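Pullulanase (Bacillus acidopullulyticus, PDB 2WAN) hydrolyses the alpha-1,6-glucosidic linkages of pullulan and related starch polysaccharides as a debranching glycoside hydrolase of the alpha-amylase type. Local coordinates at residues E424-I435 with I642-G650; D760-S770 with V813-R824. All blocks are in the same frame, centred on the assembly; numbering follows the deposited sequence.

Two contacts illustrate how a closed barrel is held together at the N-terminal ends of its strands and in its outer helical layer. From the N terminus, the chain first enters 424-435, the loop leading into the first barrel strand, 435-438. Interaction 1 closes when the chain, after three more barrel strands and the helices between them, reaches 642-650 and the fifth strand, 647-650. Interaction 2 opens later, on helix 753-769, and closes on helix 811-826 after strand 773-777, the eighth of the barrel. The two therefore follow in series, neither nested nor crossed. Their centres are about 21 Å apart, yet they touch where Val434 packs against Phe768 and Arg824.

Interaction 1: E424-I435 with I642-G650; sequences EQTPANPVDEVI and INPGIVLYG
At the N-terminal end of the closed beta/alpha barrel of the catalytic domain, Thr426 meets Asn643, joining the loop before strand 435-438 to the turn that feeds strand 647-650. Asn643 ND2 donates to Thr426 OG1 over 2.9 Å, nearly straight at 164° and close to the amide plane. The oxygen of the same amide serves its own segment: Asn643 OD1 accepts the N-H of Gly645, which lies above the carbonyl plane, in an Asx turn. Thus one amide is fixed at both ends and its rotation is set. Without the amide, as with an alanine here, the Thr426 hydroxyl would probably lose this donor and the turn its side-chain brace. Gly645 suits its place, since a beta carbon would collide with Thr426 CB and Pro427 O. A water bridges the backbones here, donating to Pro427 O and Gly645 O.

Farther along, Val647 fills the space between Pro430 and Glu433. Its CG1, anti to the backbone N (chi1 179°), lies 3.9 Å from Pro430 CB, while CG2 approaches Glu433 OE2 at 3.4 Å. Deeper still, Ile435 CD1 reaches the phenol end of Tyr649, 3.8 Å from CZ, at an oblique angle to the ring. The hydroxyl of Tyr649 is bonded to Gln487 and Asn549, on the second and third barrel strands. Val647 and Leu648 pair with the flanking strands at Phe619 and Gly677, Ile435 pairs with strand 773-777, and Leu648 turns outward onto helix 629-642.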
loop_
_atom_site.group_PDB
_atom_site.type_symbol
_atom_site.label_atom_id
_atom_site.label_comp_id
_atom_site.label_asym_id
_atom_site.label_seq_id
_atom_site.Cartn_x
_atom_site.Cartn_y
_atom_site.Cartn_z
ATOM N N GLU A 424 2.292 11.648 22.456
ATOM C CA GLU A 424 2.011 10.578 21.488
ATOM C C GLU A 424 1.212 9.419 22.079
ATOM O O GLU A 424 1.320 9.098 23.278
ATOM C CB GLU A 424 3.309 10.059 20.848
ATOM C CG GLU A 424 4.372 9.551 21.835
ATOM C CD GLU A 424 5.304 10.650 22.377
ATOM O OE1 GLU A 424 5.001 11.866 22.253
ATOM O OE2 GLU A 424 6.354 10.286 22.942
ATOM N N GLN A 425 0.414 8.801 21.212
ATOM C CA GLN A 425 -0.404 7.659 21.571
ATOM C C GLN A 425 0.008 6.448 20.726
ATOM O O GLN A 425 -0.644 6.090 19.735
ATOM C CB GLN A 425 -1.886 7.998 21.411
ATOM C CG GLN A 425 -2.418 8.982 22.437
ATOM C CD GLN A 425 -2.278 8.493 23.866
ATOM O OE1 GLN A 425 -1.821 9.232 24.743
ATOM N NE2 GLN A 425 -2.662 7.246 24.105
ATOM N N THR A 426 1.131 5.858 21.119
ATOM C CA THR A 426 1.742 4.733 20.419
ATOM C C THR A 426 1.972 3.653 21.466
ATOM O O THR A 426 2.817 3.819 22.354
ATOM C CB THR A 426 3.091 5.139 19.785
ATOM O OG1 THR A 426 3.852 5.920 20.726
ATOM C CG2 THR A 426 2.865 6.004 18.537
ATOM N N PRO A 427 1.210 2.550 21.393
ATOM C CA PRO A 427 1.357 1.513 22.414
ATOM C C PRO A 427 2.593 0.633 22.188
ATOM O O PRO A 427 3.315 0.815 21.203
ATOM C CB PRO A 427 0.087 0.689 22.243
ATOM C CG PRO A 427 -0.155 0.749 20.783
ATOM C CD PRO A 427 0.176 2.186 20.404
ATOM N N ALA A 428 2.819 -0.317 23.100
ATOM C CA ALA A 428 4.017 -1.178 23.033
ATOM C C ALA A 428 4.062 -2.036 21.769
ATOM O O ALA A 428 5.140 -2.302 21.231
ATOM C CB ALA A 428 4.128 -2.045 24.286
ATOM N N ASN A 429 2.891 -2.457 21.288
ATOM C CA ASN A 429 2.813 -3.356 20.146
ATOM C C ASN A 429 1.536 -3.048 19.365
ATOM O O ASN A 429 0.551 -2.647 19.972
ATOM C CB ASN A 429 2.794 -4.818 20.620
ATOM C CG ASN A 429 3.013 -5.792 19.487
ATOM O OD1 ASN A 429 2.080 -6.143 18.740
ATOM N ND2 ASN A 429 4.269 -6.209 19.314
ATOM N N PRO A 430 1.546 -3.229 18.036
ATOM C CA PRO A 430 0.302 -2.949 17.276
ATOM C C PRO A 430 -0.933 -3.717 17.749
ATOM O O PRO A 430 -2.058 -3.206 17.594
ATOM C CB PRO A 430 0.665 -3.347 15.853
ATOM C CG PRO A 430 2.167 -3.016 15.789
ATOM C CD PRO A 430 2.705 -3.425 17.130
ATOM N N VAL A 431 -0.745 -4.914 18.322
ATOM C CA VAL A 431 -1.898 -5.704 18.813
ATOM C C VAL A 431 -2.646 -5.039 19.972
ATOM O O VAL A 431 -3.730 -5.499 20.352
ATOM C CB VAL A 431 -1.535 -7.170 19.215
ATOM C CG1 VAL A 431 -0.944 -7.941 18.013
ATOM C CG2 VAL A 431 -0.607 -7.244 20.432
ATOM N N ASP A 432 -2.071 -3.960 20.511
ATOM C CA ASP A 432 -2.673 -3.184 21.582
ATOM C C ASP A 432 -3.598 -2.076 21.067
ATOM O O ASP A 432 -4.193 -1.348 21.879
ATOM C CB ASP A 432 -1.584 -2.556 22.472
ATOM C CG ASP A 432 -0.724 -3.615 23.166
ATOM O OD1 ASP A 432 -1.256 -4.697 23.482
ATOM O OD2 ASP A 432 0.473 -3.363 23.366
ATOM N N GLU A 433 -3.718 -1.943 19.749
ATOM C CA GLU A 433 -4.635 -0.932 19.185
ATOM C C GLU A 433 -5.986 -1.547 18.841
ATOM O O GLU A 433 -6.060 -2.709 18.480
ATOM C CB GLU A 433 -4.039 -0.272 17.933
ATOM C CG GLU A 433 -2.765 0.530 18.241
ATOM C CD GLU A 433 -2.454 1.619 17.245
ATOM O OE1 GLU A 433 -2.946 1.564 16.097
ATOM O OE2 GLU A 433 -1.703 2.556 17.627
ATOM N N VAL A 434 -7.049 -0.760 19.014
ATOM C CA VAL A 434 -8.366 -1.082 18.433
ATOM C C VAL A 434 -8.704 0.099 17.533
ATOM O O VAL A 434 -9.010 1.208 18.013
ATOM C CB VAL A 434 -9.463 -1.291 19.492
ATOM C CG1 VAL A 434 -10.731 -1.811 18.792
ATOM C CG2 VAL A 434 -9.012 -2.316 20.524
ATOM N N ILE A 435 -8.629 -0.157 16.229
ATOM C CA ILE A 435 -8.593 0.901 15.226
ATOM C C ILE A 435 -10.016 1.180 14.707
ATOM O O ILE A 435 -10.739 0.267 14.338
ATOM C CB ILE A 435 -7.625 0.525 14.073
ATOM C CG1 ILE A 435 -6.198 0.355 14.618
ATOM C CG2 ILE A 435 -7.633 1.609 12.994
ATOM C CD1 ILE A 435 -5.198 -0.243 13.598
ATOM N N ILE A 642 12.403 6.849 15.103
ATOM C CA ILE A 642 11.840 8.010 15.794
ATOM C C ILE A 642 11.069 7.521 17.026
ATOM O O ILE A 642 11.271 8.014 18.136
ATOM C CB ILE A 642 10.926 8.814 14.845
ATOM C CG1 ILE A 642 11.772 9.475 13.751
ATOM C CG2 ILE A 642 10.072 9.870 15.610
ATOM C CD1 ILE A 642 10.988 9.855 12.552
ATOM N N ASN A 643 10.206 6.533 16.816
ATOM C CA ASN A 643 9.350 6.005 17.869
ATOM C C ASN A 643 8.981 4.561 17.532
ATOM O O ASN A 643 8.253 4.333 16.574
ATOM C CB ASN A 643 8.093 6.878 17.988
ATOM C CG ASN A 643 7.100 6.360 19.020
ATOM O OD1 ASN A 643 7.302 5.314 19.633
ATOM N ND2 ASN A 643 6.009 7.099 19.206
ATOM N N PRO A 644 9.492 3.578 18.314
ATOM C CA PRO A 644 9.241 2.169 17.972
ATOM C C PRO A 644 7.773 1.771 18.065
ATOM O O PRO A 644 7.407 0.720 17.558
ATOM C CB PRO A 644 10.073 1.385 19.007
ATOM C CG PRO A 644 10.363 2.342 20.086
ATOM C CD PRO A 644 10.405 3.711 19.467
ATOM N N GLY A 645 6.951 2.602 18.715
ATOM C CA GLY A 645 5.520 2.320 18.847
ATOM C C GLY A 645 4.662 2.742 17.659
ATOM O O GLY A 645 3.466 2.436 17.634
ATOM N N ILE A 646 5.247 3.431 16.672
ATOM C CA ILE A 646 4.464 3.838 15.494
ATOM C C ILE A 646 3.907 2.585 14.788
ATOM O O ILE A 646 4.621 1.596 14.604
ATOM C CB ILE A 646 5.289 4.752 14.546
ATOM C CG1 ILE A 646 5.478 6.123 15.212
ATOM C CG2 ILE A 646 4.580 4.923 13.192
ATOM C CD1 ILE A 646 6.420 7.107 14.469
ATOM N N VAL A 647 2.628 2.626 14.417
ATOM C CA VAL A 647 1.948 1.461 13.818
ATOM C C VAL A 647 1.726 1.706 12.335
ATOM O O VAL A 647 1.205 2.758 11.946
ATOM C CB VAL A 647 0.601 1.178 14.513
ATOM C CG1 VAL A 647 -0.113 -0.031 13.867
ATOM C CG2 VAL A 647 0.817 0.942 16.006
ATOM N N LEU A 648 2.147 0.739 11.520
ATOM C CA LEU A 648 2.157 0.870 10.072
ATOM C C LEU A 648 1.510 -0.348 9.445
ATOM O O LEU A 648 1.862 -1.478 9.798
ATOM C CB LEU A 648 3.600 0.985 9.561
ATOM C CG LEU A 648 4.430 2.070 10.244
ATOM C CD1 LEU A 648 5.926 1.847 9.970
ATOM C CD2 LEU A 648 3.964 3.469 9.812
ATOM N N TYR A 649 0.582 -0.131 8.520
ATOM C CA TYR A 649 -0.118 -1.273 7.886
ATOM C C TYR A 649 -0.791 -0.807 6.602
ATOM O O TYR A 649 -0.830 0.400 6.307
ATOM C CB TYR A 649 -1.148 -1.902 8.861
ATOM C CG TYR A 649 -2.096 -0.870 9.402
ATOM C CD1 TYR A 649 -1.733 -0.061 10.495
ATOM C CD2 TYR A 649 -3.332 -0.650 8.786
ATOM C CE1 TYR A 649 -2.589 0.933 10.980
ATOM C CE2 TYR A 649 -4.196 0.339 9.253
ATOM C CZ TYR A 649 -3.823 1.131 10.346
ATOM O OH TYR A 649 -4.678 2.117 10.803
ATOM N N GLY A 650 -1.306 -1.753 5.819
ATOM C CA GLY A 650 -2.000 -1.370 4.592
ATOM C C GLY A 650 -2.569 -2.529 3.810
ATOM O O GLY A 650 -2.498 -3.672 4.259
HETATM O O HOH W 1 3.001 -0.174 18.690
#

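Interaction 2: D760-S770 with V813-R824; sequences DELAHAVVFTS and VFDYFSSMIHLR
Helices 760-769 and 813-824 run nearly parallel, their axes 14° apart in direction and 9.7 Å apart at closest approach. Phe817 is the knob, set among Asp760, Glu761, His764 and Phe768. Its CZ and CE2 lie over one face of the imidazole, with CZ 3.4 Å from His764 CD2, although the two planes are tilted by 46°. Phe768 instead points its edge at the face of Phe817 in an offset edge-to-face pair, rings 77° apart, and its own face takes a CH-pi contact from Ile821 CG1, 3.9 Å from the centroid. Glu761 lays its carboxylate over the ring of Tyr816, OE2 coming to 3.4 Å from Tyr816 CB. Met820, its chain bent at chi2, carries its CE to 3.7 Å from Ala765 CB.

At the C-terminal end of the first helix, Arg824 stretches out from CG to NE and spends NH1 on two carbonyls, Phe768 O at 2.8 Å and Ser770 O at 2.9 Å; NH2 adds a weak bond to Ser770 O. These carbonyls, at a helix end, probably help to stabilise the buried positive charge. Strand 915-920 touches both helices, through Ala765 and Met820. Such packing of near-parallel neighbours, one before and one after the eighth strand, is typical of the outer helical layer of a beta/alpha barrel.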
loop_
_atom_site.group_PDB
_atom_site.type_symbol
_atom_site.label_atom_id
_atom_site.label_comp_id
_atom_site.label_asym_id
_atom_site.label_seq_id
_atom_site.Cartn_x
_atom_site.Cartn_y
_atom_site.Cartn_z
ATOM N N ASP A 760 -24.304 -9.665 13.271
ATOM C CA ASP A 760 -23.425 -8.495 13.160
ATOM C C ASP A 760 -22.507 -8.449 14.399
ATOM O O ASP A 760 -21.275 -8.346 14.281
ATOM C CB ASP A 760 -24.305 -7.225 13.059
ATOM C CG ASP A 760 -23.495 -5.949 12.783
ATOM O OD1 ASP A 760 -22.492 -5.689 13.482
ATOM O OD2 ASP A 760 -23.887 -5.202 11.854
ATOM N N GLU A 761 -23.105 -8.550 15.581
ATOM C CA GLU A 761 -22.346 -8.585 16.827
ATOM C C GLU A 761 -21.347 -9.734 16.872
ATOM O O GLU A 761 -20.217 -9.547 17.322
ATOM C CB GLU A 761 -23.282 -8.655 18.025
ATOM C CG GLU A 761 -24.012 -7.309 18.269
ATOM C CD GLU A 761 -25.108 -7.368 19.314
ATOM O OE1 GLU A 761 -25.727 -8.442 19.491
ATOM O OE2 GLU A 761 -25.371 -6.312 19.953
ATOM N N LEU A 762 -21.767 -10.921 16.428
ATOM C CA LEU A 762 -20.864 -12.089 16.385
ATOM C C LEU A 762 -19.643 -11.898 15.483
ATOM O O LEU A 762 -18.528 -12.231 15.886
ATOM C CB LEU A 762 -21.625 -13.361 15.980
ATOM C CG LEU A 762 -20.788 -14.645 15.863
ATOM C CD1 LEU A 762 -20.031 -14.980 17.140
ATOM C CD2 LEU A 762 -21.748 -15.798 15.539
ATOM N N ALA A 763 -19.846 -11.345 14.290
ATOM C CA ALA A 763 -18.734 -11.096 13.377
ATOM C C ALA A 763 -17.703 -10.180 14.039
ATOM O O ALA A 763 -16.492 -10.461 14.008
ATOM C CB ALA A 763 -19.241 -10.482 12.093
ATOM N N HIS A 764 -18.190 -9.109 14.655
ATOM C CA HIS A 764 -17.280 -8.193 15.362
ATOM C C HIS A 764 -16.678 -8.841 16.626
ATOM O O HIS A 764 -15.524 -8.564 16.947
ATOM C CB HIS A 764 -17.952 -6.830 15.653
ATOM C CG HIS A 764 -18.242 -6.035 14.411
ATOM N ND1 HIS A 764 -17.350 -5.136 13.859
ATOM C CD2 HIS A 764 -19.333 -6.018 13.610
ATOM C CE1 HIS A 764 -17.881 -4.600 12.769
ATOM N NE2 HIS A 764 -19.083 -5.123 12.596
ATOM N N ALA A 765 -17.416 -9.725 17.304
ATOM C CA ALA A 765 -16.872 -10.414 18.487
ATOM C C ALA A 765 -15.637 -11.240 18.122
ATOM O O ALA A 765 -14.664 -11.261 18.865
ATOM C CB ALA A 765 -17.925 -11.307 19.155
ATOM N N VAL A 766 -15.683 -11.911 16.968
ATOM C CA VAL A 766 -14.517 -12.634 16.469
ATOM C C VAL A 766 -13.343 -11.667 16.276
ATOM O O VAL A 766 -12.227 -11.944 16.719
ATOM C CB VAL A 766 -14.812 -13.424 15.158
ATOM C CG1 VAL A 766 -13.549 -14.140 14.660
ATOM C CG2 VAL A 766 -15.931 -14.457 15.390
ATOM N N VAL A 767 -13.590 -10.544 15.607
ATOM C CA VAL A 767 -12.531 -9.551 15.400
ATOM C C VAL A 767 -11.923 -9.099 16.742
ATOM O O VAL A 767 -10.690 -9.043 16.896
ATOM C CB VAL A 767 -13.018 -8.350 14.562
ATOM C CG1 VAL A 767 -11.924 -7.238 14.518
ATOM C CG2 VAL A 767 -13.371 -8.796 13.146
ATOM N N PHE A 768 -12.775 -8.812 17.726
ATOM C CA PHE A 768 -12.302 -8.266 19.002
ATOM C C PHE A 768 -11.646 -9.299 19.922
ATOM O O PHE A 768 -10.925 -8.915 20.871
ATOM C CB PHE A 768 -13.449 -7.577 19.756
ATOM C CG PHE A 768 -14.050 -6.386 19.024
ATOM C CD1 PHE A 768 -13.235 -5.460 18.364
ATOM C CD2 PHE A 768 -15.422 -6.183 19.041
ATOM C CE1 PHE A 768 -13.798 -4.332 17.729
ATOM C CE2 PHE A 768 -16.005 -5.084 18.406
ATOM C CZ PHE A 768 -15.187 -4.146 17.760
ATOM N N THR A 769 -11.884 -10.593 19.677
ATOM C CA THR A 769 -11.335 -11.626 20.578
ATOM C C THR A 769 -10.239 -12.489 19.945
ATOM O O THR A 769 -9.704 -13.392 20.615
ATOM C CB THR A 769 -12.438 -12.530 21.195
ATOM O OG1 THR A 769 -13.242 -13.106 20.158
ATOM C CG2 THR A 769 -13.313 -11.718 22.143
ATOM N N SER A 770 -9.910 -12.202 18.683
ATOM C CA SER A 770 -8.838 -12.907 17.953
ATOM C C SER A 770 -7.482 -12.268 18.257
ATOM O O SER A 770 -7.385 -11.046 18.468
ATOM C CB SER A 770 -9.087 -12.841 16.449
ATOM O OG SER A 770 -10.178 -13.687 16.087
ATOM N N VAL A 813 -26.690 -2.437 20.832
ATOM C CA VAL A 813 -25.590 -2.844 19.957
ATOM C C VAL A 813 -24.325 -2.043 20.287
ATOM O O VAL A 813 -23.248 -2.614 20.471
ATOM C CB VAL A 813 -25.918 -2.625 18.480
ATOM C CG1 VAL A 813 -24.698 -3.016 17.607
ATOM C CG2 VAL A 813 -27.182 -3.436 18.105
ATOM N N PHE A 814 -24.473 -0.729 20.415
ATOM C CA PHE A 814 -23.343 0.122 20.816
ATOM C C PHE A 814 -22.722 -0.367 22.135
ATOM O O PHE A 814 -21.488 -0.482 22.255
ATOM C CB PHE A 814 -23.796 1.595 20.930
ATOM C CG PHE A 814 -22.688 2.540 21.290
ATOM C CD1 PHE A 814 -22.256 2.674 22.612
ATOM C CD2 PHE A 814 -22.058 3.277 20.295
ATOM C CE1 PHE A 814 -21.201 3.543 22.946
ATOM C CE2 PHE A 814 -21.017 4.164 20.626
ATOM C CZ PHE A 814 -20.593 4.279 21.964
ATOM N N ASP A 815 -23.570 -0.649 23.121
ATOM C CA ASP A 815 -23.103 -1.146 24.417
ATOM C C ASP A 815 -22.407 -2.512 24.337
ATOM O O ASP A 815 -21.424 -2.769 25.044
ATOM C CB ASP A 815 -24.272 -1.196 25.391
ATOM C CG ASP A 815 -24.750 0.204 25.807
ATOM O OD1 ASP A 815 -24.043 1.220 25.565
ATOM O OD2 ASP A 815 -25.843 0.275 26.396
ATOM N N TYR A 816 -22.919 -3.387 23.479
ATOM C CA TYR A 816 -22.281 -4.688 23.255
ATOM C C TYR A 816 -20.883 -4.514 22.664
ATOM O O TYR A 816 -19.918 -5.115 23.152
ATOM C CB TYR A 816 -23.159 -5.572 22.366
ATOM C CG TYR A 816 -22.641 -6.990 22.243
ATOM C CD1 TYR A 816 -21.723 -7.342 21.250
ATOM C CD2 TYR A 816 -23.092 -7.987 23.113
ATOM C CE1 TYR A 816 -21.233 -8.639 21.149
ATOM C CE2 TYR A 816 -22.627 -9.293 23.015
ATOM C CZ TYR A 816 -21.707 -9.621 22.026
ATOM O OH TYR A 816 -21.229 -10.905 21.923
ATOM N N PHE A 817 -20.776 -3.718 21.598
ATOM C CA PHE A 817 -19.453 -3.393 21.031
ATOM C C PHE A 817 -18.519 -2.816 22.097
ATOM O O PHE A 817 -17.383 -3.264 22.224
ATOM C CB PHE A 817 -19.562 -2.388 19.889
ATOM C CG PHE A 817 -19.883 -2.989 18.537
ATOM C CD1 PHE A 817 -21.085 -3.688 18.328
ATOM C CD2 PHE A 817 -19.040 -2.772 17.451
ATOM C CE1 PHE A 817 -21.409 -4.193 17.071
ATOM C CE2 PHE A 817 -19.373 -3.266 16.175
ATOM C CZ PHE A 817 -20.566 -3.984 15.998
ATOM N N SER A 818 -19.003 -1.835 22.862
ATOM C CA SER A 818 -18.192 -1.186 23.895
ATOM C C SER A 818 -17.730 -2.210 24.927
ATOM O O SER A 818 -16.564 -2.212 25.326
ATOM C CB SER A 818 -18.982 -0.055 24.575
ATOM O OG SER A 818 -18.247 0.480 25.674
ATOM N N SER A 819 -18.623 -3.115 25.326
ATOM C CA SER A 819 -18.286 -4.102 26.358
ATOM C C SER A 819 -17.193 -5.066 25.868
ATOM O O SER A 819 -16.295 -5.422 26.639
ATOM C CB SER A 819 -19.535 -4.889 26.794
ATOM O OG SER A 819 -20.431 -4.048 27.516
ATOM N N MET A 820 -17.281 -5.481 24.600
ATOM C CA MET A 820 -16.261 -6.325 23.964
ATOM C C MET A 820 -14.923 -5.618 23.863
ATOM O O MET A 820 -13.875 -6.212 24.129
ATOM C CB MET A 820 -16.696 -6.767 22.562
ATOM C CG MET A 820 -17.477 -8.053 22.558
ATOM S SD MET A 820 -16.516 -9.545 22.996
ATOM C CE MET A 820 -17.891 -10.704 22.837
ATOM N N ILE A 821 -14.964 -4.353 23.451
ATOM C CA ILE A 821 -13.729 -3.581 23.278
ATOM C C ILE A 821 -13.045 -3.375 24.636
ATOM O O ILE A 821 -11.844 -3.622 24.767
ATOM C CB ILE A 821 -14.006 -2.263 22.557
ATOM C CG1 ILE A 821 -14.344 -2.548 21.097
ATOM C CG2 ILE A 821 -12.782 -1.291 22.650
ATOM C CD1 ILE A 821 -15.142 -1.423 20.428
ATOM N N HIS A 822 -13.811 -2.972 25.649
ATOM C CA HIS A 822 -13.242 -2.790 26.994
ATOM C C HIS A 822 -12.683 -4.084 27.588
ATOM O O HIS A 822 -11.643 -4.063 28.243
ATOM C CB HIS A 822 -14.275 -2.165 27.937
ATOM C CG HIS A 822 -14.579 -0.730 27.614
ATOM N ND1 HIS A 822 -13.995 0.327 28.275
ATOM C CD2 HIS A 822 -15.397 -0.183 26.685
ATOM C CE1 HIS A 822 -14.462 1.464 27.786
ATOM N NE2 HIS A 822 -15.309 1.181 26.815
ATOM N N LEU A 823 -13.356 -5.203 27.342
ATOM C CA LEU A 823 -12.831 -6.507 27.777
ATOM C C LEU A 823 -11.432 -6.787 27.179
ATOM O O LEU A 823 -10.499 -7.136 27.916
ATOM C CB LEU A 823 -13.808 -7.636 27.421
ATOM C CG LEU A 823 -13.372 -9.025 27.945
ATOM C CD1 LEU A 823 -13.665 -9.163 29.438
ATOM C CD2 LEU A 823 -14.109 -10.089 27.168
ATOM N N ARG A 824 -11.287 -6.649 25.865
ATOM C CA ARG A 824 -9.984 -6.781 25.213
ATOM C C ARG A 824 -8.949 -5.818 25.807
ATOM O O ARG A 824 -7.787 -6.227 26.053
ATOM C CB ARG A 824 -10.088 -6.559 23.695
ATOM C CG ARG A 824 -8.803 -6.953 22.968
ATOM C CD ARG A 824 -8.794 -6.481 21.506
ATOM N NE ARG A 824 -7.530 -6.848 20.839
ATOM C CZ ARG A 824 -7.254 -8.052 20.325
ATOM N NH1 ARG A 824 -8.118 -9.058 20.425
ATOM N NH2 ARG A 824 -6.077 -8.269 19.738
#